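Long-range contact in gluconate kinase (PDB 3LL3), which is an FGGY-family kinase that probably phosphorylates a sugar or sugar acid such as xylulose or gluconate at the expense of ATP: residues I7-L20 / I52-T64. Residues are numbered along the deposited sequence; the frame is centred on the assembly and turned at random.
Sequences IGMDVGTTATKGVL and IFDAVQEIIFDLT
Gly-18 leaves the backbone of strand 15-20 bare beneath helix 52-64, and Ile-59 and Leu-63 settle directly on it. Ile-59 CG2 lies 3.8 Å from Gly-18 CA, where a beta-carbon on the strand would collide with it, and Leu-63 CD1 rests 3.8 Å from Gly-18 C. With CG1 of Ile-59 beside its own backbone N (chi1 -72°), CD1 extends to the carbonyl O of Thr-16 at 3.3 Å and also touches the Thr-16 methyl. Cutting this side chain back to an alanine is likely to open a gap over Gly-18 and take an apolar neighbour from Thr-16 CG2. On the adjoining strand, selenomethionine Met-9 bends at chi2 and chi3, which lays SE against Ile-59 and Ile-60 and brings CE to Val-56; SE is 3.9 Å from Ile-60 CG1, the two chains crossing at about a right angle. Leu-63 CD1 also meets Ile-7 CG2 at 3.7 Å, and Val-11 CG1 meets Ile-52 CG2 at 3.9 Å. No hydrogen bond crosses this apolar interface; Thr-16 OG1 bonds instead to Tyr-35 OH. The helix runs 22° from strand 15-20, packing against the sheet of the N-terminal actin-like ATPase domain, whose first beta-hairpin is formed by these strands.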
loop_
_atom_site.group_PDB
_atom_site.type_symbol
_atom_site.label_atom_id
_atom_site.label_comp_id
_atom_site.label_asym_id
_atom_site.label_seq_id
_atom_site.Cartn_x
_atom_site.Cartn_y
_atom_site.Cartn_z
ATOM N N ILE A 7 23.696 35.840 -22.904
ATOM C CA ILE A 7 23.226 35.375 -21.608
ATOM C C ILE A 7 21.882 34.685 -21.772
ATOM O O ILE A 7 20.980 35.203 -22.434
ATOM C CB ILE A 7 23.103 36.515 -20.598
ATOM C CG1 ILE A 7 24.470 37.136 -20.328
ATOM C CG2 ILE A 7 22.505 36.030 -19.311
ATOM C CD1 ILE A 7 24.387 38.368 -19.433
ATOM N N GLY A 8 21.765 33.492 -21.198
ATOM C CA GLY A 8 20.492 32.802 -21.152
ATOM C C GLY A 8 19.989 32.842 -19.730
ATOM O O GLY A 8 20.726 32.516 -18.801
HETATM N N MSE A 9 18.741 33.266 -19.559
HETATM C CA MSE A 9 18.145 33.419 -18.246
HETATM C C MSE A 9 17.060 32.382 -18.072
HETATM O O MSE A 9 16.347 32.075 -19.018
HETATM C CB MSE A 9 17.511 34.802 -18.122
HETATM C CG MSE A 9 18.492 35.951 -18.342
HETATM SE SE MSE A 9 19.721 36.106 -16.832
HETATM C CE MSE A 9 18.482 36.726 -15.438
ATOM N N ASP A 10 16.918 31.873 -16.856
ATOM C CA ASP A 10 15.909 30.882 -16.548
ATOM C C ASP A 10 15.137 31.344 -15.318
ATOM O O ASP A 10 15.617 31.227 -14.193
ATOM C CB ASP A 10 16.594 29.558 -16.261
ATOM C CG ASP A 10 15.618 28.454 -15.922
ATOM O OD1 ASP A 10 14.655 28.247 -16.700
ATOM O OD2 ASP A 10 15.838 27.774 -14.888
ATOM N N VAL A 11 13.939 31.877 -15.535
ATOM C CA VAL A 11 13.188 32.497 -14.463
ATOM C C VAL A 11 12.258 31.470 -13.837
ATOM O O VAL A 11 11.100 31.307 -14.250
ATOM C CB VAL A 11 12.408 33.756 -14.962
ATOM C CG1 VAL A 11 11.827 34.524 -13.792
ATOM C CG2 VAL A 11 13.334 34.658 -15.776
ATOM N N GLY A 12 12.776 30.759 -12.841
ATOM C CA GLY A 12 12.016 29.696 -12.217
ATOM C C GLY A 12 11.272 30.159 -10.992
ATOM O O GLY A 12 11.409 31.300 -10.565
ATOM N N THR A 13 10.448 29.285 -10.437
ATOM C CA THR A 13 9.892 29.542 -9.122
ATOM C C THR A 13 11.056 29.382 -8.143
ATOM O O THR A 13 11.990 28.607 -8.399
ATOM C CB THR A 13 8.754 28.560 -8.793
ATOM O OG1 THR A 13 9.138 27.235 -9.178
ATOM C CG2 THR A 13 7.495 28.930 -9.571
ATOM N N THR A 14 11.025 30.133 -7.048
ATOM C CA THR A 14 12.109 30.123 -6.047
ATOM C C THR A 14 13.476 30.683 -6.478
ATOM O O THR A 14 14.216 31.167 -5.626
ATOM C CB THR A 14 12.318 28.737 -5.379
ATOM O OG1 THR A 14 12.937 27.842 -6.305
ATOM C CG2 THR A 14 10.998 28.150 -4.931
ATOM N N ALA A 15 13.828 30.629 -7.761
ATOM C CA ALA A 15 15.096 31.232 -8.184
ATOM C C ALA A 15 15.237 31.400 -9.686
ATOM O O ALA A 15 14.668 30.652 -10.465
ATOM C CB ALA A 15 16.297 30.439 -7.631
ATOM N N THR A 16 15.999 32.407 -10.076
ATOM C CA THR A 16 16.391 32.593 -11.464
ATOM C C THR A 16 17.858 32.193 -11.602
ATOM O O THR A 16 18.655 32.438 -10.691
ATOM C CB THR A 16 16.245 34.074 -11.891
ATOM O OG1 THR A 16 14.857 34.429 -11.917
ATOM C CG2 THR A 16 16.874 34.319 -13.277
ATOM N N LYS A 17 18.211 31.576 -12.727
ATOM C CA LYS A 17 19.607 31.274 -13.025
ATOM C C LYS A 17 19.997 31.948 -14.326
ATOM O O LYS A 17 19.247 31.922 -15.295
ATOM C CB LYS A 17 19.821 29.778 -13.194
ATOM C CG LYS A 17 18.994 28.904 -12.299
ATOM C CD LYS A 17 18.986 27.467 -12.828
ATOM C CE LYS A 17 18.749 27.430 -14.343
ATOM N NZ LYS A 17 17.999 26.220 -14.790
ATOM N N GLY A 18 21.178 32.544 -14.357
ATOM C CA GLY A 18 21.706 33.077 -15.594
ATOM C C GLY A 18 22.964 32.329 -15.986
ATOM O O GLY A 18 23.772 31.968 -15.128
ATOM N N VAL A 19 23.119 32.081 -17.283
ATOM C CA VAL A 19 24.327 31.458 -17.790
ATOM C C VAL A 19 24.902 32.357 -18.881
ATOM O O VAL A 19 24.189 32.821 -19.770
ATOM C CB VAL A 19 24.075 30.036 -18.331
ATOM C CG1 VAL A 19 25.381 29.419 -18.850
ATOM C CG2 VAL A 19 23.447 29.161 -17.252
ATOM N N LEU A 20 26.189 32.645 -18.767
ATOM C CA LEU A 20 26.909 33.429 -19.766
ATOM C C LEU A 20 27.565 32.469 -20.754
ATOM O O LEU A 20 28.297 31.567 -20.347
ATOM C CB LEU A 20 27.965 34.300 -19.077
ATOM C CG LEU A 20 28.864 35.208 -19.929
ATOM C CD1 LEU A 20 28.045 36.238 -20.680
ATOM C CD2 LEU A 20 29.919 35.889 -19.062
ATOM N N ILE A 52 11.815 39.414 -7.976
ATOM C CA ILE A 52 12.293 38.627 -9.099
ATOM C C ILE A 52 13.073 39.515 -10.054
ATOM O O ILE A 52 14.176 39.153 -10.492
ATOM C CB ILE A 52 11.142 37.931 -9.845
ATOM C CG1 ILE A 52 10.512 36.864 -8.947
ATOM C CG2 ILE A 52 11.645 37.329 -11.143
ATOM C CD1 ILE A 52 9.399 36.061 -9.604
ATOM N N PHE A 53 12.520 40.687 -10.362
ATOM C CA PHE A 53 13.195 41.602 -11.269
ATOM C C PHE A 53 14.520 42.115 -10.694
ATOM O O PHE A 53 15.485 42.276 -11.428
ATOM C CB PHE A 53 12.303 42.777 -11.668
ATOM C CG PHE A 53 12.979 43.741 -12.593
ATOM C CD1 PHE A 53 13.413 44.973 -12.138
ATOM C CD2 PHE A 53 13.220 43.398 -13.912
ATOM C CE1 PHE A 53 14.059 45.852 -12.991
ATOM C CE2 PHE A 53 13.863 44.269 -14.766
ATOM C CZ PHE A 53 14.279 45.498 -14.309
ATOM N N ASP A 54 14.557 42.372 -9.387
ATOM C CA ASP A 54 15.806 42.722 -8.711
ATOM C C ASP A 54 16.849 41.598 -8.850
ATOM O O ASP A 54 18.018 41.855 -9.141
ATOM C CB ASP A 54 15.555 43.034 -7.232
ATOM C CG ASP A 54 14.848 44.379 -7.015
ATOM O OD1 ASP A 54 14.633 45.127 -7.996
ATOM O OD2 ASP A 54 14.513 44.695 -5.856
ATOM N N ALA A 55 16.434 40.352 -8.637
ATOM C CA ALA A 55 17.353 39.224 -8.828
ATOM C C ALA A 55 17.871 39.218 -10.264
ATOM O O ALA A 55 19.057 39.021 -10.505
ATOM C CB ALA A 55 16.676 37.901 -8.486
ATOM N N VAL A 56 16.980 39.473 -11.214
ATOM C CA VAL A 56 17.333 39.507 -12.630
ATOM C C VAL A 56 18.422 40.537 -12.943
ATOM O O VAL A 56 19.377 40.231 -13.660
ATOM C CB VAL A 56 16.093 39.786 -13.516
ATOM C CG1 VAL A 56 16.513 40.218 -14.889
ATOM C CG2 VAL A 56 15.226 38.548 -13.595
ATOM N N GLN A 57 18.289 41.753 -12.416
ATOM C CA GLN A 57 19.303 42.778 -12.675
ATOM C C GLN A 57 20.633 42.386 -12.063
ATOM O O GLN A 57 21.687 42.624 -12.636
ATOM C CB GLN A 57 18.909 44.118 -12.070
ATOM C CG GLN A 57 17.582 44.650 -12.525
ATOM C CD GLN A 57 17.219 45.903 -11.762
ATOM O OE1 GLN A 57 16.278 45.910 -10.973
ATOM N NE2 GLN A 57 17.994 46.955 -11.959
ATOM N N GLU A 58 20.554 41.814 -10.869
ATOM C CA GLU A 58 21.717 41.445 -10.097
ATOM C C GLU A 58 22.482 40.333 -10.818
ATOM O O GLU A 58 23.693 40.415 -11.009
ATOM C CB GLU A 58 21.258 40.987 -8.723
ATOM C CG GLU A 58 22.260 41.188 -7.624
ATOM C CD GLU A 58 21.692 40.797 -6.276
ATOM O OE1 GLU A 58 20.506 41.116 -6.021
ATOM O OE2 GLU A 58 22.425 40.170 -5.480
ATOM N N ILE A 59 21.760 39.305 -11.238
ATOM C CA ILE A 59 22.355 38.215 -11.995
ATOM C C ILE A 59 23.056 38.711 -13.257
ATOM O O ILE A 59 24.224 38.394 -13.486
ATOM C CB ILE A 59 21.306 37.135 -12.332
ATOM C CG1 ILE A 59 20.939 36.365 -11.062
ATOM C CG2 ILE A 59 21.830 36.179 -13.387
ATOM C CD1 ILE A 59 19.658 35.580 -11.175
ATOM N N ILE A 60 22.363 39.508 -14.063
ATOM C CA ILE A 60 22.949 39.996 -15.308
ATOM C C ILE A 60 24.202 40.839 -15.054
ATOM O O ILE A 60 25.224 40.678 -15.726
ATOM C CB ILE A 60 21.934 40.778 -16.131
ATOM C CG1 ILE A 60 20.787 39.850 -16.536
ATOM C CG2 ILE A 60 22.613 41.426 -17.351
ATOM C CD1 ILE A 60 19.623 40.563 -17.203
ATOM N N PHE A 61 24.134 41.712 -14.061
ATOM C CA PHE A 61 25.290 42.531 -13.731
ATOM C C PHE A 61 26.500 41.665 -13.349
ATOM O O PHE A 61 27.599 41.859 -13.884
ATOM C CB PHE A 61 24.953 43.526 -12.619
ATOM C CG PHE A 61 26.098 44.419 -12.236
ATOM C CD1 PHE A 61 26.578 45.370 -13.119
ATOM C CD2 PHE A 61 26.702 44.305 -10.997
ATOM C CE1 PHE A 61 27.638 46.196 -12.772
ATOM C CE2 PHE A 61 27.756 45.131 -10.646
ATOM C CZ PHE A 61 28.221 46.073 -11.535
ATOM N N ASP A 62 26.295 40.711 -12.441
ATOM C CA ASP A 62 27.379 39.854 -11.978
ATOM C C ASP A 62 28.053 39.112 -13.128
ATOM O O ASP A 62 29.279 38.973 -13.164
ATOM C CB ASP A 62 26.870 38.851 -10.946
ATOM C CG ASP A 62 26.553 39.497 -9.628
ATOM O OD1 ASP A 62 26.672 40.737 -9.535
ATOM O OD2 ASP A 62 26.189 38.768 -8.683
ATOM N N LEU A 63 27.244 38.634 -14.067
ATOM C CA LEU A 63 27.764 37.954 -15.247
ATOM C C LEU A 63 28.647 38.874 -16.096
ATOM O O LEU A 63 29.742 38.487 -16.502
ATOM C CB LEU A 63 26.616 37.383 -16.087
ATOM C CG LEU A 63 25.897 36.185 -15.453
ATOM C CD1 LEU A 63 24.713 35.724 -16.306
ATOM C CD2 LEU A 63 26.873 35.022 -15.197
ATOM N N THR A 64 28.174 40.091 -16.368
ATOM C CA THR A 64 28.936 41.019 -17.197
ATOM C C THR A 64 30.231 41.461 -16.518
ATOM O O THR A 64 31.183 41.856 -17.190
ATOM C CB THR A 64 28.114 42.273 -17.555
ATOM O OG1 THR A 64 27.823 43.017 -16.361
ATOM C CG2 THR A 64 26.820 41.869 -18.257
#